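Local coordinates for protein putative fructose-bisphosphate aldolase (Coccidioides immitis, PDB 3PM6) that belongs to the class II fructose-bisphosphate aldolase family, folds as a TIM barrel and carries a zinc ion held by histidines, at residues Cys33-Glu38 against Phe59-Gln64; Leu89-Asp94 against Val225-Asp230; Gly156-Val161 against Asn249-Val254. All coordinates share one frame; numbering follows the deposited sequence.

In the fold
All three contacts lie at the zinc end of the barrel strands. Contact 2 is the innermost, its centre about 5 Å from the centre of the chain, and spans the barrel from strand 85-92 to strand 223-226 through metal coordination. Contact 1, also buried, its centre about 13 Å from that of the chain, joins the end of strand 29-33 and the turn after it to the residues that follow strand 54-58, mostly by aromatic packing and one water. Contact 3 is only partly buried and rests on a single hydrogen bond between a long loop and the residue linking strand 245-250 to helix 252-265. Contacts 1 and 3 touch the second subunit; contact 2 does not.

Contact 1. Residues Cys33-Glu38 against Phe59-Gln64; sequences CVYNLE and FPWAIQ
Tyr35 reaches both aromatic residues of 59-64 and shares itself out between them along its length. At the root, CB stands 4.0 Å from Trp61 CZ3, and CD1 lies about equally far from that atom and from Trp61 CE3, which sits at the edge of the tyrosine ring. Further out Phe59 takes over: Tyr35 CE1 is 3.6 Å from Phe59 CD2, Tyr35 CZ packs against Phe59 CE2, and at the tip OH comes to 3.4 Å from Phe59 CE2, near the plane of the phenylalanine ring. The two rings meet obliquely, their planes 51° apart. Polar demand at the tip is met by Asp159 O, to which Tyr35 OH is hydrogen-bonded.

The backbone of Tyr35 joins in as well, with its O 3.4 Å from Trp61 CZ3 at the indole edge. Trp61 gets there because CG is swung anti to its own N (chi1 171°), which sends the indole off helix 60-66 towards Tyr35, while NE1 bonds to Glu276 of the second subunit. Nearer the far end of the Phe59 ring, Cys33 SG is 3.7 Å from Phe59 CZ, an oblique sulfur-aromatic contact.

One water ties the backbones together, donating to Val34 O at 2.9 Å and accepting from Phe59 N at 2.9 Å. It also lies in the plane of the indole, at its edge. The arrangement belongs to a TIM barrel: parallel strands 29-33 and 54-58 are neighbours, linked by a beta-alpha-beta crossover through helix 37-49, and the residues at and just after their ends pack side by side near the zinc site.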
ATOM      1  N   CYS A  33     -10.111  -8.962   5.042  1.00 13.57           N
ATOM      2  CA  CYS A  33      -8.901  -9.302   4.346  1.00 14.90           C
ATOM      3  C   CYS A  33      -8.685  -8.414   3.169  1.00 15.63           C
ATOM      4  O   CYS A  33      -9.589  -8.218   2.334  1.00 16.86           O
ATOM      5  CB  CYS A  33      -8.957 -10.749   3.834  1.00 14.87           C
ATOM      6  SG  CYS A  33      -9.200 -11.889   5.170  0.96 16.54           S
ATOM      7  N   VAL A  34      -7.462  -7.927   3.043  1.00 15.83           N
ATOM      8  CA  VAL A  34      -7.101  -7.112   1.878  1.00 15.29           C
ATOM      9  C   VAL A  34      -5.737  -7.509   1.373  1.00 15.39           C
ATOM     10  O   VAL A  34      -4.974  -8.137   2.120  1.00 14.73           O
ATOM     11  CB  VAL A  34      -7.059  -5.606   2.215  1.00 15.90           C
ATOM     12  CG1 VAL A  34      -8.451  -5.061   2.524  1.00 14.84           C
ATOM     13  CG2 VAL A  34      -6.087  -5.321   3.330  1.00 16.14           C
ATOM     14  N   TYR A  35      -5.433  -7.112   0.125  1.00 15.21           N
ATOM     15  CA  TYR A  35      -4.196  -7.473  -0.584  1.00 16.16           C
ATOM     16  C   TYR A  35      -3.444  -6.253  -1.077  1.00 16.52           C
ATOM     17  O   TYR A  35      -2.394  -6.388  -1.734  1.00 16.85           O
ATOM     18  CB  TYR A  35      -4.499  -8.294  -1.843  1.00 16.90           C
ATOM     19  CG  TYR A  35      -5.195  -9.598  -1.594  1.00 17.35           C
ATOM     20  CD1 TYR A  35      -4.479 -10.768  -1.326  1.00 16.77           C
ATOM     21  CD2 TYR A  35      -6.583  -9.661  -1.634  1.00 17.69           C
ATOM     22  CE1 TYR A  35      -5.162 -11.985  -1.119  1.00 17.80           C
ATOM     23  CE2 TYR A  35      -7.248 -10.833  -1.423  1.00 18.98           C
ATOM     24  CZ  TYR A  35      -6.548 -11.991  -1.185  1.00 17.65           C
ATOM     25  OH  TYR A  35      -7.301 -13.118  -0.959  1.00 18.66           O
ATOM     26  N   ASN A  36      -3.992  -5.077  -0.791  1.00 15.74           N
ATOM     27  CA  ASN A  36      -3.555  -3.882  -1.446  1.00 16.86           C
ATOM     28  C   ASN A  36      -4.029  -2.605  -0.742  1.00 17.07           C
ATOM     29  O   ASN A  36      -4.916  -2.613   0.145  1.00 16.33           O
ATOM     30  CB  ASN A  36      -3.991  -3.903  -2.926  1.00 17.40           C
ATOM     31  CG  ASN A  36      -5.470  -4.216  -3.097  1.00 18.34           C
ATOM     32  OD1 ASN A  36      -6.332  -3.615  -2.447  1.00 20.73           O
ATOM     33  ND2 ASN A  36      -5.764  -5.178  -3.959  1.00 17.46           N
ATOM     34  N   LEU A  37      -3.385  -1.515  -1.116  1.00 17.41           N
ATOM     35  CA  LEU A  37      -3.702  -0.200  -0.575  1.00 18.19           C
ATOM     36  C   LEU A  37      -5.143   0.208  -0.873  1.00 18.02           C
ATOM     37  O   LEU A  37      -5.760   0.841  -0.044  1.00 19.35           O
ATOM     38  CB  LEU A  37      -2.723   0.851  -1.136  1.00 18.75           C
ATOM     39  CG  LEU A  37      -2.910   2.357  -0.933  1.00 21.24           C
ATOM     40  CD1 LEU A  37      -3.180   2.725   0.493  1.00 24.80           C
ATOM     41  CD2 LEU A  37      -1.648   3.056  -1.379  1.00 26.27           C
ATOM     42  N   GLU A  38      -5.685  -0.154  -2.033  1.00 18.08           N
ATOM     43  CA  GLU A  38      -7.082   0.133  -2.292  1.00 19.31           C
ATOM     44  C   GLU A  38      -7.988  -0.481  -1.208  1.00 18.18           C
ATOM     45  O   GLU A  38      -8.955   0.134  -0.776  1.00 18.54           O
ATOM     46  CB  GLU A  38      -7.519  -0.348  -3.684  1.00 19.69           C
ATOM     47  CG  GLU A  38      -6.818   0.353  -4.835  1.00 23.11           C
ATOM     48  CD  GLU A  38      -5.618  -0.424  -5.379  1.00 26.32           C
ATOM     49  OE1 GLU A  38      -4.870  -1.027  -4.579  1.00 27.97           O
ATOM     50  OE2 GLU A  38      -5.415  -0.411  -6.610  1.00 27.52           O
ATOM     51  N   PHE A  59      -2.538 -11.378   4.703  1.00 15.38           N
ATOM     52  CA  PHE A  59      -2.080 -12.771   4.668  1.00 15.14           C
ATOM     53  C   PHE A  59      -0.556 -12.795   4.736  1.00 16.42           C
ATOM     54  O   PHE A  59       0.086 -11.737   4.566  1.00 17.18           O
ATOM     55  CB  PHE A  59      -2.570 -13.499   3.405  1.00 14.93           C
ATOM     56  CG  PHE A  59      -4.052 -13.638   3.333  1.00 15.40           C
ATOM     57  CD1 PHE A  59      -4.772 -14.271   4.358  1.00 16.44           C
ATOM     58  CD2 PHE A  59      -4.752 -13.126   2.263  1.00 15.08           C
ATOM     59  CE1 PHE A  59      -6.157 -14.372   4.299  1.00 15.58           C
ATOM     60  CE2 PHE A  59      -6.154 -13.257   2.209  1.00 14.33           C
ATOM     61  CZ  PHE A  59      -6.836 -13.882   3.224  1.00 13.24           C
ATOM     62  N   PRO A  60       0.051 -13.984   5.008  1.00 16.56           N
ATOM     63  CA  PRO A  60       1.519 -14.027   4.953  1.00 17.53           C
ATOM     64  C   PRO A  60       2.078 -13.552   3.618  1.00 18.34           C
ATOM     65  O   PRO A  60       3.208 -13.043   3.548  1.00 18.62           O
ATOM     66  CB  PRO A  60       1.834 -15.536   5.172  1.00 17.97           C
ATOM     67  CG  PRO A  60       0.737 -16.012   6.092  1.00 16.83           C
ATOM     68  CD  PRO A  60      -0.488 -15.068   5.851  1.00 15.81           C
ATOM     69  N   TRP A  61       1.298 -13.745   2.565  1.00 19.09           N
ATOM     70  CA  TRP A  61       1.643 -13.243   1.239  1.00 20.24           C
ATOM     71  C   TRP A  61       2.023 -11.759   1.213  1.00 20.62           C
ATOM     72  O   TRP A  61       2.831 -11.357   0.377  1.00 20.66           O
ATOM     73  CB  TRP A  61       0.493 -13.463   0.243  1.00 20.55           C
ATOM     74  CG  TRP A  61       0.752 -12.771  -1.062  1.00 21.10           C
ATOM     75  CD1 TRP A  61       1.477 -13.254  -2.117  1.00 22.27           C
ATOM     76  CD2 TRP A  61       0.327 -11.447  -1.438  1.00 20.63           C
ATOM     77  NE1 TRP A  61       1.520 -12.318  -3.135  1.00 21.31           N
ATOM     78  CE2 TRP A  61       0.828 -11.202  -2.746  1.00 20.35           C
ATOM     79  CE3 TRP A  61      -0.444 -10.454  -0.806  1.00 17.73           C
ATOM     80  CZ2 TRP A  61       0.580  -9.998  -3.440  1.00 19.95           C
ATOM     81  CZ3 TRP A  61      -0.679  -9.259  -1.481  1.00 18.66           C
ATOM     82  CH2 TRP A  61      -0.170  -9.042  -2.794  1.00 17.91           C
ATOM     83  N   ALA A  62       1.417 -10.949   2.081  1.00 20.32           N
ATOM     84  CA  ALA A  62       1.708  -9.535   2.088  1.00 21.07           C
ATOM     85  C   ALA A  62       3.159  -9.270   2.505  1.00 21.65           C
ATOM     86  O   ALA A  62       3.809  -8.352   2.002  1.00 21.22           O
ATOM     87  CB  ALA A  62       0.730  -8.784   2.994  1.00 20.68           C
ATOM     88  N   ILE A  63       3.671 -10.102   3.406  1.00 22.78           N
ATOM     89  CA  ILE A  63       5.072 -10.004   3.811  1.00 24.36           C
ATOM     90  C   ILE A  63       5.958 -10.650   2.706  1.00 26.78           C
ATOM     91  O   ILE A  63       6.935 -10.030   2.257  1.00 27.03           O
ATOM     92  CB  ILE A  63       5.289 -10.667   5.168  1.00 23.76           C
ATOM     93  CG1 ILE A  63       4.490  -9.932   6.253  1.00 22.60           C
ATOM     94  CG2 ILE A  63       6.773 -10.723   5.506  1.00 25.35           C
ATOM     95  CD1 ILE A  63       4.080 -10.855   7.450  1.00 21.78           C
ATOM     96  N   GLN A  64       5.584 -11.860   2.248  1.00 28.40           N
ATOM     97  CA  GLN A  64       6.297 -12.567   1.155  1.00 30.81           C
ATOM     98  C   GLN A  64       6.483 -11.605  -0.029  1.00 31.08           C
ATOM     99  O   GLN A  64       7.559 -11.522  -0.595  1.00 32.23           O
ATOM    100  CB  GLN A  64       5.528 -13.843   0.713  1.00 30.83           C
ATOM    101  CG  GLN A  64       5.744 -15.078   1.620  1.00 34.89           C
ATOM    102  CD  GLN A  64       4.594 -16.145   1.635  1.00 38.87           C
ATOM    103  OE1 GLN A  64       3.771 -16.290   0.687  1.00 42.02           O
ATOM    104  NE2 GLN A  64       4.564 -16.917   2.727  1.00 38.38           N
TER
HETATM  105  O   HOH W   1      -2.727 -10.023   2.162  1.00 19.53           O

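Contact 2. Residues Leu89-Asp94 against Val225-Asp230; sequences LDHAQD and VLHGAD. With ZN (zinc ion), chain S.
The imidazoles of His91 and His227 meet rim to rim, neither lying over the face of the other, with their planes 68° apart. One face of the His91 ring carries Asp90 OD1, 3.1 Å above the plane and offset towards the rim; at its edge stands His227 ND1. Around the His227 ring the edge is lined by His91 NE2, by Asp90 OD1 and, from its own segment, by Val225 O in the ring plane.

What draws the rings together is the zinc ion. His91 NE2 binds it at 2.1 Å and His227 ND1 also at 2.1 Å, so one histidine uses its far nitrogen and the other its near one. The two ligand nitrogens, His91 NE2 and His227 ND1, are 3.1 Å apart, a spacing set by the shared metal and not by a hydrogen bond. His196 supplies the third protein ligand.

Each remaining ring nitrogen is tied back in a second shell: His91 ND1 to Asp120 and His227 NE2 to Glu148. Together with the metal bonds, these hold the rotation of both rings, and they would probably strengthen the lone-pair donation of the other nitrogen to the zinc. Asp90, its CG anti to its backbone N (chi1 -170°), lays a carboxylate beside the pair, with OD1 3.5 Å from His227 CE1; its OD2 stays 4.2 Å from the zinc, beyond bonding distance.

Strands 85-92 and 223-226 stand apart in the closed barrel, and the metal bridges them across its interior. Met118 of strand 116-119 touches all three side chains, Asn249 of strand 245-250 touches Asp90 and His227, and helix 234-242 packs on Leu226 and Ala229.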
ATOM      1  N   LEU A  89      -2.686 -10.411  11.330  1.00 12.82           N
ATOM      2  CA  LEU A  89      -2.205 -11.409  10.360  1.00 12.76           C
ATOM      3  C   LEU A  89      -3.107 -12.627  10.341  1.00 13.14           C
ATOM      4  O   LEU A  89      -3.151 -13.409  11.300  1.00 12.62           O
ATOM      5  CB  LEU A  89      -0.756 -11.825  10.641  1.00 12.69           C
ATOM      6  CG  LEU A  89      -0.016 -12.747   9.652  1.00 11.88           C
ATOM      7  CD1 LEU A  89       0.154 -12.176   8.211  1.00 11.30           C
ATOM      8  CD2 LEU A  89       1.349 -13.148  10.251  1.00 10.89           C
ATOM      9  N   ASP A  90      -3.827 -12.819   9.236  1.00 13.24           N
ATOM     10  CA  ASP A  90      -4.776 -13.957   9.158  1.00 12.87           C
ATOM     11  C   ASP A  90      -4.061 -15.195   8.611  1.00 12.97           C
ATOM     12  O   ASP A  90      -3.110 -15.064   7.822  1.00 12.28           O
ATOM     13  CB  ASP A  90      -5.945 -13.524   8.254  1.00 12.95           C
ATOM     14  CG  ASP A  90      -7.117 -14.485   8.252  1.00 13.62           C
ATOM     15  OD1 ASP A  90      -7.306 -15.291   9.207  1.00 13.33           O
ATOM     16  OD2 ASP A  90      -7.868 -14.430   7.247  1.00 13.40           O
ATOM     17  N   HIS A  91      -4.504 -16.394   9.018  1.00 12.77           N
ATOM     18  CA  HIS A  91      -4.001 -17.660   8.434  1.00 12.39           C
ATOM     19  C   HIS A  91      -2.490 -17.758   8.295  1.00 13.29           C
ATOM     20  O   HIS A  91      -1.964 -18.129   7.258  1.00 15.08           O
ATOM     21  CB  HIS A  91      -4.730 -17.955   7.118  1.00 11.04           C
ATOM     22  CG  HIS A  91      -6.181 -18.194   7.358  1.00 12.84           C
ATOM     23  ND1 HIS A  91      -6.611 -19.190   8.205  1.00 11.60           N
ATOM     24  CD2 HIS A  91      -7.283 -17.489   7.014  1.00 10.47           C
ATOM     25  CE1 HIS A  91      -7.921 -19.127   8.321  1.00 11.00           C
ATOM     26  NE2 HIS A  91      -8.349 -18.101   7.614  1.00 13.16           N
ATOM     27  N   ALA A  92      -1.785 -17.406   9.343  1.00 13.25           N
ATOM     28  CA  ALA A  92      -0.384 -17.652   9.358  1.00 13.37           C
ATOM     29  C   ALA A  92      -0.215 -19.132   9.703  1.00 13.86           C
ATOM     30  O   ALA A  92      -0.488 -19.530  10.836  1.00 14.18           O
ATOM     31  CB  ALA A  92       0.271 -16.744  10.395  1.00 12.47           C
ATOM     32  N   GLN A  93       0.212 -19.937   8.735  1.00 14.20           N
ATOM     33  CA  GLN A  93       0.198 -21.386   8.904  1.00 15.95           C
ATOM     34  C   GLN A  93       1.584 -22.004   8.973  1.00 17.68           C
ATOM     35  O   GLN A  93       1.730 -23.226   8.841  1.00 17.76           O
ATOM     36  CB  GLN A  93      -0.652 -22.068   7.811  1.00 15.74           C
ATOM     37  CG  GLN A  93      -2.115 -21.555   7.772  1.00 12.88           C
ATOM     38  CD  GLN A  93      -2.950 -22.256   6.694  1.00 16.20           C
ATOM     39  OE1 GLN A  93      -2.408 -22.815   5.734  1.00 14.89           O
ATOM     40  NE2 GLN A  93      -4.276 -22.224   6.854  1.00 11.84           N
ATOM     41  N   ASP A  94       2.576 -21.151   9.229  1.00 19.36           N
ATOM     42  CA  ASP A  94       3.994 -21.524   9.250  1.00 21.24           C
ATOM     43  C   ASP A  94       4.656 -20.821  10.440  1.00 21.49           C
ATOM     44  O   ASP A  94       4.673 -19.603  10.487  1.00 20.65           O
ATOM     45  CB  ASP A  94       4.649 -21.049   7.947  1.00 21.91           C
ATOM     46  CG  ASP A  94       6.127 -21.518   7.791  1.00 27.46           C
ATOM     47  OD1 ASP A  94       6.894 -21.648   8.793  1.00 29.41           O
ATOM     48  OD2 ASP A  94       6.529 -21.744   6.618  1.00 33.29           O
ATOM     49  N   VAL A 225     -14.404 -16.299  16.696  1.00 16.77           N
ATOM     50  CA  VAL A 225     -14.069 -15.713  15.404  1.00 16.21           C
ATOM     51  C   VAL A 225     -14.687 -16.557  14.317  1.00 16.60           C
ATOM     52  O   VAL A 225     -14.446 -17.778  14.242  1.00 17.22           O
ATOM     53  CB  VAL A 225     -12.515 -15.593  15.208  1.00 15.84           C
ATOM     54  CG1 VAL A 225     -12.170 -14.846  13.923  1.00 11.40           C
ATOM     55  CG2 VAL A 225     -11.909 -14.835  16.396  1.00 17.22           C
ATOM     56  N   LEU A 226     -15.467 -15.884  13.466  1.00 16.59           N
ATOM     57  CA  LEU A 226     -16.175 -16.507  12.367  1.00 16.47           C
ATOM     58  C   LEU A 226     -15.342 -16.432  11.087  1.00 15.81           C
ATOM     59  O   LEU A 226     -15.000 -15.347  10.606  1.00 16.01           O
ATOM     60  CB  LEU A 226     -17.534 -15.825  12.153  1.00 15.22           C
ATOM     61  CG  LEU A 226     -18.451 -16.395  11.038  1.00 17.89           C
ATOM     62  CD1 LEU A 226     -18.708 -17.882  11.189  1.00 15.77           C
ATOM     63  CD2 LEU A 226     -19.787 -15.665  10.989  1.00 16.73           C
ATOM     64  N   HIS A 227     -15.060 -17.600  10.537  1.00 15.19           N
ATOM     65  CA  HIS A 227     -14.382 -17.759   9.235  1.00 14.66           C
ATOM     66  C   HIS A 227     -15.343 -18.348   8.212  1.00 14.41           C
ATOM     67  O   HIS A 227     -16.336 -19.001   8.607  1.00 14.17           O
ATOM     68  CB  HIS A 227     -13.212 -18.749   9.392  1.00 13.58           C
ATOM     69  CG  HIS A 227     -12.031 -18.167  10.095  1.00 12.07           C
ATOM     70  ND1 HIS A 227     -10.887 -17.808   9.431  1.00  9.23           N
ATOM     71  CD2 HIS A 227     -11.829 -17.855  11.400  1.00 10.05           C
ATOM     72  CE1 HIS A 227     -10.025 -17.287  10.292  1.00 11.35           C
ATOM     73  NE2 HIS A 227     -10.567 -17.314  11.493  1.00 12.38           N
ATOM     74  N   GLY A 228     -15.024 -18.152   6.925  1.00 13.69           N
ATOM     75  CA  GLY A 228     -15.833 -18.617   5.823  1.00 14.95           C
ATOM     76  C   GLY A 228     -17.203 -17.948   5.666  1.00 15.24           C
ATOM     77  O   GLY A 228     -18.169 -18.555   5.169  1.00 15.84           O
ATOM     78  N   ALA A 229     -17.258 -16.678   6.031  1.00 15.12           N
ATOM     79  CA  ALA A 229     -18.487 -15.934   6.144  1.00 16.28           C
ATOM     80  C   ALA A 229     -18.913 -15.167   4.875  1.00 16.98           C
ATOM     81  O   ALA A 229     -19.980 -14.557   4.845  1.00 15.61           O
ATOM     82  CB  ALA A 229     -18.374 -14.985   7.361  1.00 16.52           C
ATOM     83  N   ASP A 230     -18.087 -15.207   3.825  1.00 17.40           N
ATOM     84  CA  ASP A 230     -18.304 -14.386   2.635  1.00 18.99           C
ATOM     85  C   ASP A 230     -19.754 -14.361   2.095  1.00 19.17           C
ATOM     86  O   ASP A 230     -20.310 -13.266   1.898  1.00 19.89           O
ATOM     87  CB  ASP A 230     -17.327 -14.774   1.520  1.00 19.49           C
ATOM     88  CG  ASP A 230     -15.977 -14.127   1.703  1.00 21.98           C
ATOM     89  OD1 ASP A 230     -15.959 -12.924   2.032  1.00 21.85           O
ATOM     90  OD2 ASP A 230     -14.943 -14.792   1.459  1.00 23.17           O
TER
HETATM   91 ZN    ZN S 319     -10.413 -17.749   7.383  1.00 20.80          ZN

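Contact 3. Residues Gly156-Val161 against Asn249-Val254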
ATOM      1  N   GLY A 156     -10.933 -26.060   2.841  1.00 16.50           N
ATOM      2  CA  GLY A 156     -11.005 -25.116   1.711  1.00 17.29           C
ATOM      3  C   GLY A 156      -9.785 -24.205   1.644  1.00 18.16           C
ATOM      4  O   GLY A 156      -8.945 -24.181   2.546  1.00 15.67           O
ATOM      5  N   GLY A 157      -9.695 -23.479   0.536  1.00 19.56           N
ATOM      6  CA  GLY A 157      -8.594 -22.560   0.320  1.00 21.97           C
ATOM      7  C   GLY A 157      -9.159 -21.252  -0.200  1.00 22.96           C
ATOM      8  O   GLY A 157     -10.325 -21.188  -0.635  1.00 22.45           O
ATOM      9  N   GLU A 158      -8.325 -20.221  -0.147  1.00 23.01           N
ATOM     10  CA  GLU A 158      -8.598 -18.922  -0.796  1.00 23.71           C
ATOM     11  C   GLU A 158      -7.261 -18.415  -1.360  1.00 22.88           C
ATOM     12  O   GLU A 158      -6.225 -19.015  -1.103  1.00 22.81           O
ATOM     13  CB  GLU A 158      -9.264 -17.934   0.209  1.00 23.45           C
ATOM     14  CG  GLU A 158     -10.615 -18.506   0.773  1.00 27.27           C
ATOM     15  CD  GLU A 158     -11.348 -17.602   1.761  1.00 29.84           C
ATOM     16  OE1 GLU A 158     -10.763 -16.580   2.115  1.00 33.36           O
ATOM     17  OE2 GLU A 158     -12.506 -17.912   2.184  1.00 31.47           O
ATOM     18  N   ASP A 159      -7.297 -17.364  -2.166  1.00 22.27           N
ATOM     19  CA  ASP A 159      -6.091 -16.680  -2.581  1.00 22.64           C
ATOM     20  C   ASP A 159      -5.369 -16.170  -1.333  1.00 21.99           C
ATOM     21  O   ASP A 159      -5.876 -15.293  -0.661  1.00 22.16           O
ATOM     22  CB  ASP A 159      -6.436 -15.500  -3.505  1.00 21.95           C
ATOM     23  CG  ASP A 159      -5.214 -14.867  -4.138  1.00 22.24           C
ATOM     24  OD1 ASP A 159      -4.137 -15.521  -4.204  1.00 21.19           O
ATOM     25  OD2 ASP A 159      -5.324 -13.694  -4.565  1.00 20.92           O
ATOM     26  N   GLY A 160      -4.214 -16.755  -1.028  1.00 21.90           N
ATOM     27  CA  GLY A 160      -3.436 -16.399   0.157  1.00 22.94           C
ATOM     28  C   GLY A 160      -3.637 -17.365   1.317  1.00 23.61           C
ATOM     29  O   GLY A 160      -2.968 -17.233   2.366  1.00 23.33           O
ATOM     30  N   VAL A 161      -4.558 -18.324   1.155  1.00 22.84           N
ATOM     31  CA  VAL A 161      -4.837 -19.315   2.233  1.00 22.69           C
ATOM     32  C   VAL A 161      -4.725 -20.720   1.637  1.00 22.53           C
ATOM     33  O   VAL A 161      -5.459 -21.042   0.705  1.00 21.49           O
ATOM     34  CB  VAL A 161      -6.249 -19.059   2.882  1.00 23.21           C
ATOM     35  CG1 VAL A 161      -6.589 -20.094   4.009  1.00 22.73           C
ATOM     36  CG2 VAL A 161      -6.341 -17.624   3.428  1.00 21.75           C
ATOM     37  N   ASN A 249     -14.676 -12.447   9.873  1.00 15.92           N
ATOM     38  CA  ASN A 249     -13.719 -12.363   8.789  1.00 15.70           C
ATOM     39  C   ASN A 249     -14.401 -12.396   7.433  1.00 16.70           C
ATOM     40  O   ASN A 249     -15.252 -13.268   7.170  1.00 17.04           O
ATOM     41  CB  ASN A 249     -12.723 -13.554   8.820  1.00 14.52           C
ATOM     42  CG  ASN A 249     -11.748 -13.466   9.997  1.00 14.21           C
ATOM     43  OD1 ASN A 249     -11.928 -12.648  10.908  1.00  9.55           O
ATOM     44  ND2 ASN A 249     -10.717 -14.292   9.975  1.00 10.43           N
ATOM     45  N   VAL A 250     -13.904 -11.545   6.545  1.00 16.26           N
ATOM     46  CA  VAL A 250     -14.456 -11.389   5.226  1.00 17.70           C
ATOM     47  C   VAL A 250     -13.321 -11.302   4.242  1.00 15.97           C
ATOM     48  O   VAL A 250     -12.301 -10.700   4.525  1.00 15.37           O
ATOM     49  CB  VAL A 250     -15.259 -10.072   5.142  1.00 17.71           C
ATOM     50  CG1 VAL A 250     -15.878  -9.919   3.781  1.00 21.04           C
ATOM     51  CG2 VAL A 250     -16.348 -10.065   6.205  1.00 21.79           C
ATOM     52  N   ASN A 251     -13.510 -11.880   3.070  1.00 15.74           N
ATOM     53  CA  ASN A 251     -12.521 -11.746   2.010  1.00 15.54           C
ATOM     54  C   ASN A 251     -13.159 -11.441   0.632  1.00 16.15           C
ATOM     55  O   ASN A 251     -13.261 -10.264   0.231  1.00 16.42           O
ATOM     56  CB  ASN A 251     -11.601 -12.993   1.963  1.00 14.87           C
ATOM     57  CG  ASN A 251     -10.522 -12.859   0.911  1.00 15.72           C
ATOM     58  OD1 ASN A 251     -10.429 -11.814   0.276  1.00 19.61           O
ATOM     59  ND2 ASN A 251      -9.710 -13.908   0.703  1.00 13.19           N
ATOM     60  N   ARG A 252     -13.554 -12.504  -0.074  1.00 15.56           N
ATOM     61  CA  ARG A 252     -14.177 -12.444  -1.403  1.00 15.98           C
ATOM     62  C   ARG A 252     -15.339 -11.436  -1.515  1.00 16.61           C
ATOM     63  O   ARG A 252     -15.465 -10.745  -2.547  1.00 16.17           O
ATOM     64  CB  ARG A 252     -14.679 -13.829  -1.826  1.00 15.08           C
ATOM     65  N   ALA A 253     -16.156 -11.337  -0.461  1.00 15.64           N
ATOM     66  CA  ALA A 253     -17.284 -10.412  -0.451  1.00 16.91           C
ATOM     67  C   ALA A 253     -16.799  -9.019  -0.823  1.00 17.47           C
ATOM     68  O   ALA A 253     -17.516  -8.243  -1.511  1.00 18.12           O
ATOM     69  CB  ALA A 253     -17.983 -10.403   0.941  1.00 16.26           C
ATOM     70  N   VAL A 254     -15.581  -8.711  -0.381  1.00 16.52           N
ATOM     71  CA  VAL A 254     -14.999  -7.399  -0.596  1.00 16.13           C
ATOM     72  C   VAL A 254     -14.118  -7.390  -1.840  1.00 16.66           C
ATOM     73  O   VAL A 254     -14.348  -6.596  -2.746  1.00 16.19           O
ATOM     74  CB  VAL A 254     -14.262  -6.864   0.669  1.00 16.62           C
ATOM     75  CG1 VAL A 254     -13.458  -5.577   0.350  1.00 15.04           C
ATOM     76  CG2 VAL A 254     -15.295  -6.625   1.792  1.00 15.07           C
TER
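Glu158 and Asn251 carry the contact through one hydrogen bond, from Asn251 ND2 to Glu158 OE1 at 3.2 Å with a fairly straight N-H...O angle of 160°. Glu158 OE1 lies close to the amide plane of Asn251, whereas the amide nitrogen approaches the carboxylate from above, 38° out of its plane. The two side chains run past each other in opposite directions, their flat ends turned 53° apart. Glu158 spans the distance as an extended chain beyond CG, which brings its carboxylate alongside Asn251 CB, 3.7 Å from Glu158 OE1.

Further hydrogen bonds hold both groups from outside: Glu158 OE2 accepts from Gly197 N, so the carboxylate is gripped at both oxygens next to the zinc ligand His196, while Asn251 OD1 takes Asn255 ND2 and Asn251 ND2 also bonds Tyr35 OH, which probably fixes which end of the amide is which. The nearest atom of the Glu158 side chain is about 5 Å from the zinc.

In TIM-barrel terms, the loop after strand 146-149 folds here over the end of strand 245-250, the eighth strand, just where the chain passes into helix 252-265. Asn251 is the N-cap residue of that helix, although its side chain makes no capping bond; Asp230 OD1 serves the helix start instead, accepting from Asn251 N and Ala253 N.

Backbone bonds shape the loop. Glu158 to Val161 form a type II turn, closed by Val161 N to Glu158 O at 2.9 Å; the reverse bond, Glu158 N to Val161 O, pairs the two ends as well, and Gly160 takes the positive phi such a turn needs. At the crest of the turn, Asp159 OD1 bonds Thr272 of the second subunit.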